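Local coordinates for protein D-galactonate dehydratase family member Dd703_0947 (Dickeya dadantii, PDB 4IHC) that dehydrates D-mannonate and D-gluconate to 2-dehydro-3-deoxy-D-gluconate with low activity, using one magnesium ion per subunit, at residues E298-I303 against K307-N312. Residues are numbered along the deposited sequence; the frame is centred on the assembly and turned at random.
With MG (magnesium ion), chain I.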
loop_
_atom_site.group_PDB
_atom_site.type_symbol
_atom_site.label_atom_id
_atom_site.label_comp_id
_atom_site.label_asym_id
_atom_site.label_seq_id
_atom_site.Cartn_x
_atom_site.Cartn_y
_atom_site.Cartn_z
ATOM N N GLU A 298 -3.808 28.046 -1.969
ATOM C CA GLU A 298 -3.407 29.445 -1.872
ATOM C C GLU A 298 -2.304 29.634 -0.809
ATOM O O GLU A 298 -1.408 30.454 -1.010
ATOM C CB GLU A 298 -4.596 30.382 -1.646
ATOM C CG GLU A 298 -5.111 30.335 -0.238
ATOM C CD GLU A 298 -6.381 31.152 -0.079
ATOM O OE1 GLU A 298 -7.247 31.108 -0.989
ATOM O OE2 GLU A 298 -6.505 31.831 0.956
ATOM N N LEU A 299 -2.343 28.852 0.284
ATOM C CA LEU A 299 -1.307 28.943 1.310
ATOM C C LEU A 299 0.013 28.226 0.991
ATOM O O LEU A 299 0.970 28.378 1.731
ATOM C CB LEU A 299 -1.800 28.446 2.670
ATOM C CG LEU A 299 -2.699 29.418 3.450
ATOM C CD1 LEU A 299 -3.364 28.706 4.615
ATOM C CD2 LEU A 299 -1.902 30.616 3.953
ATOM N N PHE A 300 0.054 27.437 -0.078
ATOM C CA PHE A 300 1.247 26.589 -0.350
ATOM C C PHE A 300 2.505 27.393 -0.709
ATOM O O PHE A 300 2.422 28.410 -1.403
ATOM C CB PHE A 300 0.973 25.523 -1.439
ATOM C CG PHE A 300 -0.087 24.504 -1.068
ATOM C CD1 PHE A 300 -0.564 24.397 0.241
ATOM C CD2 PHE A 300 -0.593 23.628 -2.036
ATOM C CE1 PHE A 300 -1.536 23.444 0.578
ATOM C CE2 PHE A 300 -1.547 22.669 -1.708
ATOM C CZ PHE A 300 -2.032 22.590 -0.403
ATOM N N VAL A 301 3.657 26.927 -0.219
ATOM C CA VAL A 301 4.947 27.586 -0.400
ATOM C C VAL A 301 6.059 26.555 -0.661
ATOM O O VAL A 301 7.225 26.910 -0.840
ATOM C CB VAL A 301 5.341 28.447 0.831
ATOM C CG1 VAL A 301 4.381 29.625 1.007
ATOM C CG2 VAL A 301 5.321 27.640 2.119
ATOM N N ASN A 302 5.689 25.282 -0.715
ATOM C CA ASN A 302 6.657 24.186 -0.716
ATOM C C ASN A 302 6.121 23.063 -1.584
ATOM O O ASN A 302 4.928 22.711 -1.500
ATOM C CB ASN A 302 6.862 23.689 0.735
ATOM C CG ASN A 302 8.121 22.874 0.908
ATOM O OD1 ASN A 302 8.265 21.791 0.338
ATOM N ND2 ASN A 302 9.058 23.394 1.708
ATOM N N ILE A 303 6.991 22.503 -2.417
ATOM C CA ILE A 303 6.629 21.359 -3.278
ATOM C C ILE A 303 6.162 20.149 -2.491
ATOM O O ILE A 303 5.240 19.429 -2.919
ATOM C CB ILE A 303 7.796 20.933 -4.209
ATOM C CG1 ILE A 303 7.405 19.717 -5.029
ATOM C CG2 ILE A 303 8.999 20.460 -3.421
ATOM C CD1 ILE A 303 8.521 19.283 -5.945
ATOM N N LYS A 307 2.973 18.350 -4.174
ATOM C CA LYS A 307 3.313 17.193 -5.017
ATOM C C LYS A 307 2.555 15.926 -4.588
ATOM O O LYS A 307 1.981 15.229 -5.432
ATOM C CB LYS A 307 4.832 16.957 -5.097
ATOM C CG LYS A 307 5.287 16.055 -6.243
ATOM C CD LYS A 307 6.777 15.776 -6.178
ATOM C CE LYS A 307 7.171 14.713 -7.197
ATOM N NZ LYS A 307 6.243 13.537 -7.198
ATOM N N PRO A 308 2.533 15.623 -3.288
ATOM C CA PRO A 308 1.737 14.442 -2.904
ATOM C C PRO A 308 0.222 14.585 -3.172
ATOM O O PRO A 308 -0.460 13.591 -3.403
ATOM C CB PRO A 308 2.006 14.298 -1.395
ATOM C CG PRO A 308 3.260 15.104 -1.147
ATOM C CD PRO A 308 3.235 16.227 -2.139
ATOM N N LEU A 309 -0.312 15.798 -3.136
ATOM C CA LEU A 309 -1.739 15.956 -3.358
ATOM C C LEU A 309 -2.124 15.637 -4.809
ATOM O O LEU A 309 -3.111 14.945 -5.101
ATOM C CB LEU A 309 -2.149 17.396 -3.050
ATOM C CG LEU A 309 -2.166 17.752 -1.564
ATOM C CD1 LEU A 309 -2.936 19.034 -1.333
ATOM C CD2 LEU A 309 -2.718 16.623 -0.719
ATOM N N ILE A 310 -1.338 16.188 -5.713
ATOM C CA ILE A 310 -1.569 16.082 -7.138
ATOM C C ILE A 310 -1.221 14.663 -7.599
ATOM O O ILE A 310 -1.947 14.062 -8.382
ATOM C CB ILE A 310 -0.748 17.178 -7.868
ATOM C CG1 ILE A 310 -1.374 18.542 -7.558
ATOM C CG2 ILE A 310 -0.684 16.961 -9.369
ATOM C CD1 ILE A 310 -0.581 19.729 -8.033
ATOM N N ASP A 311 -0.127 14.113 -7.105
ATOM C CA ASP A 311 0.253 12.756 -7.489
ATOM C C ASP A 311 -0.888 11.783 -7.195
ATOM O O ASP A 311 -1.191 10.890 -7.982
ATOM C CB ASP A 311 1.482 12.309 -6.683
ATOM C CG ASP A 311 2.814 12.740 -7.312
ATOM O OD1 ASP A 311 2.900 13.006 -8.540
ATOM O OD2 ASP A 311 3.799 12.788 -6.558
ATOM N N ASN A 312 -1.516 11.969 -6.045
ATOM C CA ASN A 312 -2.541 11.073 -5.583
ATOM C C ASN A 312 -3.969 11.494 -5.915
ATOM O O ASN A 312 -4.911 10.899 -5.391
ATOM C CB ASN A 312 -2.369 10.860 -4.068
ATOM C CG ASN A 312 -1.153 10.015 -3.748
ATOM O OD1 ASN A 312 -1.223 8.799 -3.830
ATOM N ND2 ASN A 312 -0.020 10.659 -3.423
HETATM MG MG MG I . -9.413 31.067 -0.289
HETATM O O HOH W 1 -9.172 32.464 0.906
HETATM O O HOH W 2 -8.849 29.711 1.090
#
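Phe300 and Leu309 meet on the buried side of a beta-alpha unit in the enolase-superfamily barrel, where the loop after strand 294-296 turns into helix 303-311. The touch is slight, one methyl against the far end of the ring at a slant, Phe300 CZ 3.8 Å from Leu309 CD1. With CG opposite the carbonyl carbon (chi1 -63°), the ring swings toward the helix, and Leu283 of helix 283-289 packs on Leu309 as well. The helix's first turn closes with a nearly straight hydrogen bond from Lys307 N to Ile303 O (2.8 Å, 165°). Toward the partly exposed side the contact is broader: Ile303 and Lys307 run alongside each other, Ile303 CG1 3.8 Å from Lys307 CB and Ile303 CD1 3.9 Å from Lys307 CD, and Leu340 of a neighbouring subunit packs on both. Beyond this aliphatic stem the lysine bends at its last torsion (chi4 -46°), and NZ makes a salt bridge with Asp311 OD2 at 2.6 Å, on the syn lone pair; NZ is also hydrogen-bonded to Tyr337 OH of the same chain and to Asn341 OD1 of that neighbouring subunit. At the other end of the loop, Glu298 joins Asp246 and Glu272 on the magnesium ion: its OE1 coordinates the metal at 2.3 Å, while OE2 accepts a 2.7 Å hydrogen bond from metal-bound water 1.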